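Local coordinates for protein thymidylate synthase 1 (PDB 1BKP) that catalyses the reductive methylation of dUMP to dTMP, with 5,10-methylenetetrahydrofolate serving as both methyl donor and reductant, at residues I19-F24 against A37-V42; G101-A106 against M155-C160. One frame throughout, in Å; residues are numbered along the deposited sequence.

Overall arrangement
Two short contacts of the same chain, with nearest atoms about 12 Å apart, are built on contrasting chemistry. Contact 1 lies at the margin of the main mixed sheet, where the short strand 19-20 and the turn after it dock on strand 39-49; it is rich in polar groups, and the second subunit reaches several of its residues. Contact 2 sits nearer the centre of the chain and joins two loops, one running toward helix 108-112 and the other ending at the catalytic Cys160. Apolar side chains and one backbone hydrogen bond carry it. Both are partly buried, but only contact 1 belongs to a strand pair of that sheet.

Contact 1: residues I19-F24 against A37-V42; sequences ISDEEF and AHTLSV
One carboxylate oxygen of Asp21 is gripped from opposite faces of its plane by two donors, the backbone N of Thr39 and the ring nitrogen ND1 of His38. Thr39 N meets OD1 of Asp21 at 2.8 Å, on the syn side but well out of plane. His38 ND1 stands 3.1 Å from the same OD1, above the carboxylate, while OD1 stays close to the plane of the imidazole; the two flat groups are turned 73° apart. Asp21 CG lies between its own backbone N and carbonyl carbon (chi1 56°), which puts it close to Thr39 N. Asp21 OD2 lies 2.8 Å from Thr39 OG1, a weak hydrogen bond at best, since that hydroxyl also meets a water, and accepts from another water bound to Ala37 O. The backbone joins in, for Asp21 N donates to Thr39 O.

Strand 19-20 forms the edge of the mixed sheet within this chain, antiparallel to 39-49, which pairs with 209-223. Thr39 packs against Tyr223 and against Arg140 of the second subunit, both predicted dUMP-binding residues, near the probable dUMP site shared between subunits. Ile19 and Ser41 are a hydrogen-bonded pair, with Ile19 N reaching Ser41 O at 2.8 Å, whereas Ser20 and Leu40 are non-hydrogen-bonded, Ser20 CB resting 4.0 Å from Leu40 CD2. Asp21 opens a type I turn, and Ser20 OG receives Glu22 N in an ST turn. Glu22 CA lies over a face of the His38 ring, 4.1 Å from its centroid, a CH-pi contact. An alanine in place of Asp21 removes the shared acceptor and would probably leave Thr39 N and His38 ND1 without a mate here and the imidazole freer to turn. The water on Thr39 OG1 also joins Ile19 O and Ser41 OG, which bonds Lys169 NZ of the second subunit.

Contact 2: residues G101-A106 against M155-C160; sequences GTIGHA and MALTPC
Ala156 N donates to Ile103 O at 3.0 Å, the one hydrogen bond between 101-106 and 155-160. It is fairly straight at the hydrogen (162°), yet the donor sits above the carbonyl plane, 43° out of it. Around this link pack apolar side chains. Ala156 CB lies against the same carbonyl, 3.3 Å from Ile103 O. Ala106 CB points at the other loop and meets Met155 CB at 3.9 Å and the carbonyl oxygen of Leu157 at 3.6 Å. Leu157 crosses Ile103 obliquely, its CD1 branch 4.0 Å from Ile103 CB and close to Ile103 CD1 as well. The Met155 chain, extended beyond CG, runs past His105 O, with CG 3.5 Å and CE 3.6 Å from that oxygen, which also accepts a bond from Gln110 NE2.

The CA atoms come nearest at Gly104 and Met155, a single backbone bridge. A side chain at Gly104 would point into the other loop, close to Ala156 N and Met155 CA, and its backbone angles (phi 78°) would press a CB against the preceding carbonyl. Thr102 OG1 receives Gly104 N in an ST turn, and Asp100 OD1 bonds that hydroxyl in turn. His105, the centre of an inverse gamma turn, bonds the backbone of Ala154 just before Met155, is held by Glu151 through ND1 and stacks on Phe109. Arg180 bonds the carbonyls of Thr158 and Pro159, just ahead of the nucleophile Cys160.

The chemistry is that of a mainly apolar seam with a single backbone bond, and Leu157 O, buried by the contact without a polar partner in the model, marks its cost. Recognition thus rests on close fit, joining the loop before helix 108-112 to the one leading into Cys160, which itself touches nothing of 101-106.

Contact 1: residues I19-F24 against A37-V42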
loop_
_atom_site.group_PDB
_atom_site.type_symbol
_atom_site.label_atom_id
_atom_site.label_comp_id
_atom_site.label_asym_id
_atom_site.label_seq_id
_atom_site.Cartn_x
_atom_site.Cartn_y
_atom_site.Cartn_z
ATOM N N ILE A 19 -13.123 0.479 -17.229
ATOM C CA ILE A 19 -14.107 -0.581 -17.239
ATOM C C ILE A 19 -15.379 -0.190 -16.463
ATOM O O ILE A 19 -15.319 0.326 -15.342
ATOM C CB ILE A 19 -13.466 -1.869 -16.620
ATOM C CG1 ILE A 19 -12.194 -2.209 -17.393
ATOM C CG2 ILE A 19 -14.470 -3.049 -16.643
ATOM C CD1 ILE A 19 -11.054 -2.449 -16.492
ATOM N N SER A 20 -16.549 -0.475 -17.056
ATOM C CA SER A 20 -17.779 -0.087 -16.446
ATOM C C SER A 20 -18.266 -1.012 -15.379
ATOM O O SER A 20 -18.027 -2.163 -15.478
ATOM C CB SER A 20 -18.828 0.035 -17.567
ATOM O OG SER A 20 -20.106 0.145 -16.972
ATOM N N ASP A 21 -18.881 -0.512 -14.309
ATOM C CA ASP A 21 -19.487 -1.382 -13.324
ATOM C C ASP A 21 -20.935 -1.703 -13.603
ATOM O O ASP A 21 -21.674 -2.108 -12.691
ATOM C CB ASP A 21 -19.318 -0.876 -11.910
ATOM C CG ASP A 21 -19.846 0.530 -11.714
ATOM O OD1 ASP A 21 -20.470 1.041 -12.653
ATOM O OD2 ASP A 21 -19.616 1.088 -10.601
ATOM N N GLU A 22 -21.353 -1.508 -14.859
ATOM C CA GLU A 22 -22.773 -1.808 -15.275
ATOM C C GLU A 22 -23.161 -3.308 -14.960
ATOM O O GLU A 22 -24.310 -3.619 -14.702
ATOM C CB GLU A 22 -22.868 -1.582 -16.777
ATOM C CG GLU A 22 -23.261 -0.234 -17.211
ATOM C CD GLU A 22 -22.600 0.150 -18.558
ATOM O OE1 GLU A 22 -21.928 -0.704 -19.199
ATOM O OE2 GLU A 22 -22.713 1.337 -18.947
ATOM N N GLU A 23 -22.164 -4.209 -14.891
ATOM C CA GLU A 23 -22.412 -5.605 -14.614
ATOM C C GLU A 23 -22.899 -5.912 -13.215
ATOM O O GLU A 23 -23.450 -7.032 -12.962
ATOM C CB GLU A 23 -21.183 -6.437 -14.889
ATOM C CG GLU A 23 -20.000 -6.091 -13.945
ATOM C CD GLU A 23 -18.796 -6.998 -14.145
ATOM O OE1 GLU A 23 -19.032 -8.205 -14.231
ATOM O OE2 GLU A 23 -17.623 -6.498 -14.210
ATOM N N PHE A 24 -22.648 -4.982 -12.292
ATOM C CA PHE A 24 -23.046 -5.158 -10.919
ATOM C C PHE A 24 -24.324 -4.412 -10.590
ATOM O O PHE A 24 -24.697 -3.458 -11.302
ATOM C CB PHE A 24 -21.896 -4.675 -9.991
ATOM C CG PHE A 24 -20.567 -5.379 -10.266
ATOM C CD1 PHE A 24 -20.425 -6.719 -10.063
ATOM C CD2 PHE A 24 -19.472 -4.680 -10.732
ATOM C CE1 PHE A 24 -19.222 -7.375 -10.294
ATOM C CE2 PHE A 24 -18.222 -5.332 -10.982
ATOM C CZ PHE A 24 -18.120 -6.703 -10.744
ATOM N N ALA A 37 -26.052 5.088 -10.181
ATOM C CA ALA A 37 -24.839 5.894 -10.503
ATOM C C ALA A 37 -23.690 4.888 -10.783
ATOM O O ALA A 37 -23.210 4.251 -9.827
ATOM C CB ALA A 37 -24.488 6.809 -9.304
ATOM N N HIS A 38 -23.324 4.711 -12.052
ATOM C CA HIS A 38 -22.262 3.759 -12.387
ATOM C C HIS A 38 -20.940 4.505 -12.578
ATOM O O HIS A 38 -20.947 5.780 -12.660
ATOM C CB HIS A 38 -22.636 2.988 -13.655
ATOM C CG HIS A 38 -23.765 2.011 -13.445
ATOM N ND1 HIS A 38 -23.603 0.831 -12.759
ATOM C CD2 HIS A 38 -25.079 2.076 -13.769
ATOM C CE1 HIS A 38 -24.770 0.204 -12.654
ATOM N NE2 HIS A 38 -25.679 0.937 -13.263
ATOM N N THR A 39 -19.840 3.756 -12.710
ATOM C CA THR A 39 -18.519 4.352 -12.862
ATOM C C THR A 39 -17.689 3.595 -13.863
ATOM O O THR A 39 -18.126 2.525 -14.322
ATOM C CB THR A 39 -17.707 4.251 -11.554
ATOM O OG1 THR A 39 -17.502 2.867 -11.218
ATOM C CG2 THR A 39 -18.425 4.952 -10.402
ATOM N N LEU A 40 -16.678 4.268 -14.408
ATOM C CA LEU A 40 -15.608 3.664 -15.230
ATOM C C LEU A 40 -14.365 3.616 -14.256
ATOM O O LEU A 40 -14.151 4.569 -13.498
ATOM C CB LEU A 40 -15.173 4.528 -16.453
ATOM C CG LEU A 40 -16.256 4.773 -17.527
ATOM C CD1 LEU A 40 -15.725 5.665 -18.595
ATOM C CD2 LEU A 40 -16.743 3.463 -18.091
ATOM N N SER A 41 -13.569 2.538 -14.288
ATOM C CA SER A 41 -12.429 2.503 -13.398
ATOM C C SER A 41 -11.285 1.778 -14.016
ATOM O O SER A 41 -11.454 0.999 -14.984
ATOM C CB SER A 41 -12.825 1.814 -12.087
ATOM O OG SER A 41 -13.294 0.514 -12.401
ATOM N N VAL A 42 -10.108 2.062 -13.466
ATOM C CA VAL A 42 -8.835 1.407 -13.817
ATOM C C VAL A 42 -8.156 1.072 -12.464
ATOM O O VAL A 42 -8.551 1.559 -11.393
ATOM C CB VAL A 42 -7.871 2.236 -14.650
ATOM C CG1 VAL A 42 -8.467 2.487 -16.047
ATOM C CG2 VAL A 42 -7.462 3.570 -13.887
HETATM O O HOH W 1 -16.122 0.720 -12.686
HETATM O O HOH W 2 -21.081 2.648 -8.821
#

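Contact 2: residues G101-A106 against M155-C160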
loop_
_atom_site.group_PDB
_atom_site.type_symbol
_atom_site.label_atom_id
_atom_site.label_comp_id
_atom_site.label_asym_id
_atom_site.label_seq_id
_atom_site.Cartn_x
_atom_site.Cartn_y
_atom_site.Cartn_z
ATOM N N GLY A 101 -22.259 11.240 18.174
ATOM C CA GLY A 101 -21.556 12.355 17.564
ATOM C C GLY A 101 -20.219 11.965 16.866
ATOM O O GLY A 101 -19.611 12.796 16.182
ATOM N N THR A 102 -19.792 10.692 16.979
ATOM C CA THR A 102 -18.501 10.252 16.367
ATOM C C THR A 102 -18.645 9.404 15.094
ATOM O O THR A 102 -19.793 9.033 14.655
ATOM C CB THR A 102 -17.746 9.325 17.301
ATOM O OG1 THR A 102 -18.398 8.045 17.307
ATOM C CG2 THR A 102 -17.701 9.901 18.691
ATOM N N ILE A 103 -17.479 9.070 14.508
ATOM C CA ILE A 103 -17.466 8.214 13.309
ATOM C C ILE A 103 -17.006 6.832 13.732
ATOM O O ILE A 103 -16.584 6.069 12.940
ATOM C CB ILE A 103 -16.621 8.804 12.082
ATOM C CG1 ILE A 103 -15.234 9.249 12.561
ATOM C CG2 ILE A 103 -17.431 9.933 11.469
ATOM C CD1 ILE A 103 -14.169 9.464 11.467
ATOM N N GLY A 104 -17.167 6.491 15.020
ATOM C CA GLY A 104 -16.740 5.188 15.479
ATOM C C GLY A 104 -15.223 5.165 15.656
ATOM O O GLY A 104 -14.579 6.169 15.770
ATOM N N HIS A 105 -14.645 4.002 15.519
ATOM C CA HIS A 105 -13.218 3.853 15.779
ATOM C C HIS A 105 -12.384 3.999 14.517
ATOM O O HIS A 105 -11.619 3.144 14.233
ATOM C CB HIS A 105 -13.033 2.463 16.412
ATOM C CG HIS A 105 -13.512 2.391 17.821
ATOM N ND1 HIS A 105 -13.155 1.366 18.669
ATOM C CD2 HIS A 105 -14.280 3.238 18.553
ATOM C CE1 HIS A 105 -13.687 1.574 19.868
ATOM N NE2 HIS A 105 -14.372 2.710 19.825
ATOM N N ALA A 106 -12.682 5.010 13.708
ATOM C CA ALA A 106 -12.018 5.275 12.441
ATOM C C ALA A 106 -11.179 6.517 12.486
ATOM O O ALA A 106 -11.277 7.406 13.392
ATOM C CB ALA A 106 -13.055 5.441 11.433
ATOM N N MET A 155 -16.170 0.815 12.762
ATOM C CA MET A 155 -15.961 2.083 12.079
ATOM C C MET A 155 -17.221 2.465 11.282
ATOM O O MET A 155 -17.794 1.615 10.594
ATOM C CB MET A 155 -14.792 1.983 11.118
ATOM C CG MET A 155 -13.504 1.484 11.748
ATOM S SD MET A 155 -12.148 1.571 10.490
ATOM C CE MET A 155 -10.885 0.868 11.538
ATOM N N ALA A 156 -17.656 3.725 11.400
ATOM C CA ALA A 156 -18.854 4.198 10.658
ATOM C C ALA A 156 -18.558 4.211 9.167
ATOM O O ALA A 156 -19.477 4.137 8.346
ATOM C CB ALA A 156 -19.265 5.609 11.118
ATOM N N LEU A 157 -17.285 4.459 8.831
ATOM C CA LEU A 157 -16.819 4.386 7.421
ATOM C C LEU A 157 -15.330 3.893 7.439
ATOM O O LEU A 157 -14.596 4.242 8.353
ATOM C CB LEU A 157 -16.839 5.724 6.696
ATOM C CG LEU A 157 -16.650 7.043 7.456
ATOM C CD1 LEU A 157 -15.693 6.950 8.673
ATOM C CD2 LEU A 157 -16.240 8.147 6.468
ATOM N N THR A 158 -14.930 3.096 6.448
ATOM C CA THR A 158 -13.560 2.636 6.370
ATOM C C THR A 158 -12.845 3.678 5.548
ATOM O O THR A 158 -13.314 4.096 4.495
ATOM C CB THR A 158 -13.418 1.275 5.696
ATOM O OG1 THR A 158 -13.954 1.359 4.370
ATOM C CG2 THR A 158 -14.111 0.154 6.550
ATOM N N PRO A 159 -11.653 4.069 5.961
ATOM C CA PRO A 159 -10.863 5.087 5.260
ATOM C C PRO A 159 -10.447 4.816 3.827
ATOM O O PRO A 159 -10.198 3.668 3.472
ATOM C CB PRO A 159 -9.610 5.218 6.166
ATOM C CG PRO A 159 -9.418 3.732 6.649
ATOM C CD PRO A 159 -10.878 3.317 6.955
ATOM N N CYS A 160 -10.469 5.856 2.997
ATOM C CA CYS A 160 -9.980 5.759 1.636
ATOM C C CYS A 160 -8.450 5.858 1.662
ATOM O O CYS A 160 -7.773 4.984 1.149
ATOM C CB CYS A 160 -10.517 6.845 0.703
ATOM S SG CYS A 160 -12.239 6.468 0.099
#